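Local coordinates for chitin-binding type-4 domain-containing protein (Photorhabdus laumondii subsp. laumondii, PDB 6T5Z), which is a copper-dependent lytic polysaccharide monooxygenase of family AA10 that probably cleaves chitin chains by oxidation, at residues A[23-28]-A[68-73]; A[80-85]-A[165-170]. One frame throughout, in Å; residues are numbered along the deposited sequence. Where two conformers were deposited one is given.

Overall arrangement
Interaction 1 joins two long loops near the surface, and interaction 2 lies in the buried core between the two sheets; their centres are 14 Å apart. They meet where the chain enters strand 73-76: Ile73 N lies 2.8 Å from Asp168 O and Ile73 O 2.9 Å from Thr170 N, probable hydrogen bonds that lay this strand parallel to strand 161-172. Arg10 adds a second tie, since it makes a cation-pi contact with Trp70 and a salt bridge with Asp168. Interaction 2 is nearer the copper-binding histidines: the Trp84 side chain is about 8 Å from that of His1 and about 9 Å from that of His90.

Interaction 1: A[23-28]-A[68-73]; sequences MDCGLV and DRWKKI
Arg69 reaches across to the backbone of Met23, and its NH2 donates a hydrogen bond to Met23 O at 2.9 Å. The bond is nearly straight, 168° at the hydrogen, and lies in the plane of both the carbonyl and the guanidinium group. Asp24 O sits near the same edge, 3.4 Å from Arg69 NH2. The Asp24 carboxylate stays a little apart, its OD2 4.9 Å from Arg69 NH2, yet its negative charge probably still favours the arginine in this place.

The arginine lies along the indole of its own neighbour, Trp70. With CG turned away from the backbone N (chi1 177°) and a bend at chi2 (74°), the chain runs back over that ring. Arg69 CG stands over the centre of the indole, 3.3 Å above its plane, while Trp70 CZ3 lies under the middle of the guanidinium group. Laid flat in this way, the group presents an edge to the carbonyls of the other loop. Arg10 adds a cation-pi contact to the indole, and Ala64 O accepts a hydrogen bond from Trp70 NE1.

The apolar part is small: Cys25 SG meets the edge of the indole, 4.4 Å from CZ3. That sulfur belongs to the disulfide with Cys14, which ties the loop of 23-28 to helix 10-14.

Here a disulfide-braced segment of the long region between strands 2-6 and 36-38 is pinned to the loop leading into strand 73-76. Such an elaborate loop region, built onto the beta-sandwich, is characteristic of AA10 enzymes.

Interaction 2: A[80-85]-A[165-170]; sequences IEFQWE and QVIDTT
Gln165 starts the contact by laying its aliphatic stem against the six-membered part of the Trp84 indole: CG is 3.6 Å from Trp84 CH2 and 3.9 Å from CZ3, with CB further back at 4.2 Å from CH2. The stem crosses the ring at a slant, and the amide plane is turned 53° from the indole. A bend at chi2 (-88°) swings the amide off the line of the stem, so that carbon rather than the polar end meets the tryptophan. The buried amide oxygen is gripped twice, by Ser9 OG and by the backbone N of Ile4.

Two residues on, Ile167 sends its longer branch to Phe82. CD1 approaches one side of the phenyl obliquely and lies equally far, 3.8 Å, from CD2 and CE2. Ile80 CG1 covers a face of the phenyl, 4.0 Å above its plane and offset toward the rim. Tyr97 serves both aromatic residues of strand 79-86, its ring stacking with Phe82 and its OH bonded to Trp84 NE1, which helps to fix the rotation of the indole.

The facing strands stay well apart, with 10.2 Å between Phe82 CA and Ile167 CA, a gap bridged by side chains from both. This is the core between the two sheets of the sandwich that LPMOs share with other immunoglobulin-like E-set domains. Strand 79-86 lies in the middle of its sheet, flanked by 2-6 and 133-139, while 161-172 pairs with 36-38, 73-76 and 148-156; Ile150 of strand 148-156 reaches Phe82, and Ile4 of strand 2-6 touches both Trp84 and Ile167.

Interaction 1: A[23-28]-A[68-73]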
loop_
_atom_site.group_PDB
_atom_site.type_symbol
_atom_site.label_atom_id
_atom_site.label_comp_id
_atom_site.label_asym_id
_atom_site.label_seq_id
_atom_site.Cartn_x
_atom_site.Cartn_y
_atom_site.Cartn_z
ATOM N N MET A 23 -11.880 -11.579 -0.420
ATOM C CA MET A 23 -11.811 -13.004 -0.156
ATOM C C MET A 23 -10.834 -13.664 -1.111
ATOM O O MET A 23 -10.373 -13.060 -2.079
ATOM C CB MET A 23 -13.188 -13.649 -0.281
ATOM C CG MET A 23 -14.116 -13.258 0.832
ATOM S SD MET A 23 -15.601 -14.238 0.713
ATOM C CE MET A 23 -14.923 -15.899 0.671
ATOM N N ASP A 24 -10.553 -14.934 -0.827
ATOM C CA ASP A 24 -9.626 -15.747 -1.618
ATOM C C ASP A 24 -8.227 -15.132 -1.667
ATOM O O ASP A 24 -7.576 -15.104 -2.714
ATOM C CB ASP A 24 -10.172 -15.991 -3.028
ATOM C CG ASP A 24 -9.648 -17.281 -3.640
ATOM O OD1 ASP A 24 -9.062 -18.100 -2.899
ATOM O OD2 ASP A 24 -9.829 -17.478 -4.864
ATOM N N CYS A 25 -7.750 -14.695 -0.499
ATOM C CA CYS A 25 -6.470 -14.011 -0.359
ATOM C C CYS A 25 -5.349 -14.917 0.134
ATOM O O CYS A 25 -4.219 -14.442 0.302
ATOM C CB CYS A 25 -6.614 -12.842 0.614
ATOM S SG CYS A 25 -7.841 -11.605 0.172
ATOM N N GLY A 26 -5.631 -16.190 0.398
ATOM C CA GLY A 26 -4.598 -17.060 0.930
ATOM C C GLY A 26 -4.149 -16.617 2.313
ATOM O O GLY A 26 -4.911 -16.041 3.095
ATOM N N LEU A 27 -2.866 -16.856 2.595
ATOM C CA LEU A 27 -2.327 -16.588 3.926
ATOM C C LEU A 27 -2.387 -15.111 4.303
ATOM O O LEU A 27 -2.388 -14.805 5.499
ATOM C CB LEU A 27 -0.879 -17.078 4.014
ATOM C CG LEU A 27 -0.268 -17.077 5.411
ATOM C CD1 LEU A 27 -0.997 -18.046 6.336
ATOM C CD2 LEU A 27 1.212 -17.421 5.327
ATOM N N VAL A 28 -2.452 -14.201 3.318
ATOM C CA VAL A 28 -2.551 -12.759 3.587
ATOM C C VAL A 28 -3.589 -12.480 4.665
ATOM O O VAL A 28 -3.377 -11.659 5.572
ATOM C CB VAL A 28 -2.903 -11.999 2.292
ATOM C CG1 VAL A 28 -3.296 -10.576 2.603
ATOM C CG2 VAL A 28 -1.759 -12.013 1.329
ATOM N N ASP A 68 -12.659 -5.879 -11.470
ATOM C CA ASP A 68 -13.666 -6.529 -10.640
ATOM C C ASP A 68 -13.110 -7.138 -9.361
ATOM O O ASP A 68 -13.896 -7.464 -8.464
ATOM C CB ASP A 68 -14.390 -7.634 -11.446
ATOM C CG ASP A 68 -13.432 -8.466 -12.316
ATOM O OD1 ASP A 68 -13.268 -8.131 -13.513
ATOM O OD2 ASP A 68 -12.846 -9.450 -11.812
ATOM N N ARG A 69 -11.785 -7.274 -9.239
ATOM C CA ARG A 69 -11.229 -8.190 -8.241
ATOM C C ARG A 69 -11.360 -7.657 -6.821
ATOM O O ARG A 69 -11.672 -8.414 -5.893
ATOM C CB ARG A 69 -9.765 -8.480 -8.562
ATOM C CG ARG A 69 -9.083 -9.366 -7.525
ATOM C CD ARG A 69 -9.552 -10.806 -7.666
ATOM N NE ARG A 69 -9.000 -11.681 -6.636
ATOM C CZ ARG A 69 -9.505 -11.816 -5.414
ATOM N NH1 ARG A 69 -10.567 -11.109 -5.040
ATOM N NH2 ARG A 69 -8.949 -12.665 -4.557
ATOM N N TRP A 70 -11.044 -6.379 -6.611
ATOM C CA TRP A 70 -10.773 -5.874 -5.278
ATOM C C TRP A 70 -11.847 -4.905 -4.813
ATOM O O TRP A 70 -12.370 -4.110 -5.597
ATOM C CB TRP A 70 -9.406 -5.185 -5.234
ATOM C CG TRP A 70 -8.285 -6.105 -5.650
ATOM C CD1 TRP A 70 -7.473 -5.969 -6.743
ATOM C CD2 TRP A 70 -7.883 -7.318 -5.001
ATOM N NE1 TRP A 70 -6.580 -7.009 -6.802
ATOM C CE2 TRP A 70 -6.804 -7.847 -5.740
ATOM C CE3 TRP A 70 -8.316 -7.997 -3.853
ATOM C CZ2 TRP A 70 -6.157 -9.031 -5.371
ATOM C CZ3 TRP A 70 -7.668 -9.171 -3.487
ATOM C CH2 TRP A 70 -6.614 -9.680 -4.254
ATOM N N LYS A 71 -12.159 -4.979 -3.521
ATOM C CA LYS A 71 -13.052 -4.011 -2.909
ATOM C C LYS A 71 -12.337 -2.668 -2.823
ATOM O O LYS A 71 -11.187 -2.600 -2.386
ATOM C CB LYS A 71 -13.458 -4.493 -1.522
ATOM C CG LYS A 71 -14.143 -3.446 -0.670
ATOM C CD LYS A 71 -15.578 -3.236 -1.101
ATOM C CE LYS A 71 -16.293 -2.281 -0.139
ATOM N NZ LYS A 71 -15.631 -0.941 -0.068
ATOM N N LYS A 72 -13.011 -1.607 -3.253
ATOM C CA LYS A 72 -12.409 -0.288 -3.356
ATOM C C LYS A 72 -12.946 0.625 -2.258
ATOM O O LYS A 72 -14.158 0.714 -2.049
ATOM C CB LYS A 72 -12.675 0.311 -4.738
ATOM C CG LYS A 72 -12.141 -0.572 -5.867
ATOM C CD LYS A 72 -12.715 -0.269 -7.237
ATOM C CE LYS A 72 -12.244 -1.314 -8.246
ATOM N NZ LYS A 72 -12.926 -2.639 -8.015
ATOM N N ILE A 73 -12.048 1.323 -1.579
ATOM C CA ILE A 73 -12.462 2.305 -0.578
ATOM C C ILE A 73 -12.860 3.580 -1.310
ATOM O O ILE A 73 -12.056 4.114 -2.090
ATOM C CB ILE A 73 -11.333 2.606 0.430
ATOM C CG1 ILE A 73 -10.758 1.314 1.033
ATOM C CG2 ILE A 73 -11.833 3.543 1.512
ATOM C CD1 ILE A 73 -11.775 0.477 1.817
#

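Interaction 2: A[80-85]-A[165-170]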
loop_
_atom_site.group_PDB
_atom_site.type_symbol
_atom_site.label_atom_id
_atom_site.label_comp_id
_atom_site.label_asym_id
_atom_site.label_seq_id
_atom_site.Cartn_x
_atom_site.Cartn_y
_atom_site.Cartn_z
ATOM N N ILE A 80 -5.899 13.505 2.324
ATOM C CA ILE A 80 -6.128 12.111 2.704
ATOM C C ILE A 80 -5.154 11.772 3.826
ATOM O O ILE A 80 -4.014 12.247 3.838
ATOM C CB ILE A 80 -5.962 11.168 1.491
ATOM C CG1 ILE A 80 -6.197 9.707 1.864
ATOM C CG2 ILE A 80 -4.580 11.326 0.863
ATOM C CD1 ILE A 80 -6.383 8.801 0.632
ATOM N N GLU A 81 -5.609 10.962 4.775
ATOM C CA GLU A 81 -4.794 10.490 5.883
ATOM C C GLU A 81 -4.688 8.977 5.815
ATOM O O GLU A 81 -5.697 8.289 5.612
ATOM C CB GLU A 81 -5.399 10.885 7.243
ATOM C CG GLU A 81 -5.434 12.376 7.521
ATOM C CD GLU A 81 -5.811 12.674 8.956
ATOM O OE1 GLU A 81 -6.177 11.727 9.690
ATOM O OE2 GLU A 81 -5.737 13.852 9.355
ATOM N N PHE A 82 -3.480 8.459 6.017
ATOM C CA PHE A 82 -3.223 7.028 6.087
ATOM C C PHE A 82 -2.871 6.646 7.517
ATOM O O PHE A 82 -2.015 7.281 8.141
ATOM C CB PHE A 82 -2.086 6.631 5.142
ATOM C CG PHE A 82 -2.350 6.981 3.711
ATOM C CD1 PHE A 82 -1.898 8.178 3.186
ATOM C CD2 PHE A 82 -3.077 6.127 2.893
ATOM C CE1 PHE A 82 -2.135 8.511 1.880
ATOM C CE2 PHE A 82 -3.325 6.460 1.568
ATOM C CZ PHE A 82 -2.840 7.656 1.058
ATOM N N GLN A 83 -3.510 5.603 8.028
ATOM C CA GLN A 83 -3.263 5.111 9.381
ATOM C C GLN A 83 -2.647 3.721 9.312
ATOM O O GLN A 83 -3.247 2.805 8.732
ATOM C CB GLN A 83 -4.547 5.069 10.207
ATOM C CG GLN A 83 -4.342 4.618 11.645
ATOM C CD GLN A 83 -5.634 4.668 12.443
ATOM O OE1 GLN A 83 -5.853 5.587 13.239
ATOM N NE2 GLN A 83 -6.510 3.684 12.217
ATOM N N TRP A 84 -1.477 3.569 9.929
ATOM C CA TRP A 84 -0.815 2.282 10.099
ATOM C C TRP A 84 -1.032 1.757 11.510
ATOM O O TRP A 84 -0.906 2.506 12.482
ATOM C CB TRP A 84 0.692 2.389 9.858
ATOM C CG TRP A 84 1.153 2.554 8.430
ATOM C CD1 TRP A 84 1.114 3.689 7.670
ATOM C CD2 TRP A 84 1.778 1.551 7.618
ATOM N NE1 TRP A 84 1.665 3.453 6.433
ATOM C CE2 TRP A 84 2.085 2.148 6.379
ATOM C CE3 TRP A 84 2.111 0.202 7.822
ATOM C CZ2 TRP A 84 2.683 1.439 5.339
ATOM C CZ3 TRP A 84 2.717 -0.496 6.788
ATOM C CH2 TRP A 84 2.996 0.123 5.567
ATOM N N GLU A 85 -1.322 0.450 11.611
ATOM C CA GLU A 85 -1.274 -0.302 12.861
ATOM C C GLU A 85 0.085 -0.995 12.905
ATOM O O GLU A 85 0.390 -1.847 12.060
ATOM C CB GLU A 85 -2.421 -1.315 12.945
ATOM C CG GLU A 85 -3.803 -0.708 12.789
ATOM C CD GLU A 85 -4.301 0.010 14.041
ATOM O OE1 GLU A 85 -3.594 0.001 15.064
ATOM O OE2 GLU A 85 -5.419 0.576 14.011
ATOM N N GLN A 165 2.137 -1.918 1.212
ATOM C CA GLN A 165 0.683 -1.976 1.390
ATOM C C GLN A 165 -0.034 -1.285 0.232
ATOM O O GLN A 165 -0.165 -0.059 0.238
ATOM C CB GLN A 165 0.289 -1.338 2.722
ATOM C CG GLN A 165 0.711 -2.163 3.943
ATOM C CD GLN A 165 -0.337 -3.197 4.343
ATOM O OE1 GLN A 165 -1.476 -2.852 4.649
ATOM N NE2 GLN A 165 0.056 -4.465 4.360
ATOM N N VAL A 166 -0.555 -2.075 -0.741
ATOM C CA VAL A 166 -1.415 -1.505 -1.778
ATOM C C VAL A 166 -2.825 -1.316 -1.225
ATOM O O VAL A 166 -3.307 -2.091 -0.381
ATOM C CB VAL A 166 -1.414 -2.377 -3.055
ATOM C CG1 VAL A 166 -0.010 -2.472 -3.655
ATOM C CG2 VAL A 166 -1.961 -3.787 -2.778
ATOM N N ILE A 167 -3.477 -0.248 -1.693
ATOM C CA ILE A 167 -4.822 0.162 -1.287
ATOM C C ILE A 167 -5.640 0.397 -2.552
ATOM O O ILE A 167 -5.217 1.146 -3.440
ATOM C CB ILE A 167 -4.798 1.449 -0.429
ATOM C CG1 ILE A 167 -3.813 1.322 0.730
ATOM C CG2 ILE A 167 -6.195 1.774 0.113
ATOM C CD1 ILE A 167 -3.515 2.651 1.451
ATOM N N ASP A 168 -6.818 -0.215 -2.629
ATOM C CA ASP A 168 -7.716 -0.003 -3.756
ATOM C C ASP A 168 -8.701 1.106 -3.425
ATOM O O ASP A 168 -9.339 1.080 -2.367
ATOM C CB ASP A 168 -8.474 -1.287 -4.091
ATOM C CG ASP A 168 -7.544 -2.400 -4.487
ATOM O OD1 ASP A 168 -7.253 -3.264 -3.632
ATOM O OD2 ASP A 168 -7.092 -2.389 -5.651
ATOM N N THR A 169 -8.815 2.084 -4.320
ATOM C CA THR A 169 -9.638 3.257 -4.053
ATOM C C THR A 169 -10.479 3.592 -5.272
ATOM O O THR A 169 -10.069 3.363 -6.411
ATOM C CB THR A 169 -8.788 4.503 -3.682
ATOM O OG1 THR A 169 -7.997 4.902 -4.810
ATOM C CG2 THR A 169 -7.858 4.205 -2.516
ATOM N N THR A 170 -11.663 4.145 -5.009
ATOM C CA THR A 170 -12.487 4.813 -6.013
ATOM C C THR A 170 -12.484 6.297 -5.656
ATOM O O THR A 170 -13.052 6.691 -4.633
ATOM C CB THR A 170 -13.911 4.263 -6.046
ATOM O OG1 THR A 170 -13.893 2.916 -6.521
ATOM C CG2 THR A 170 -14.771 5.086 -6.995
#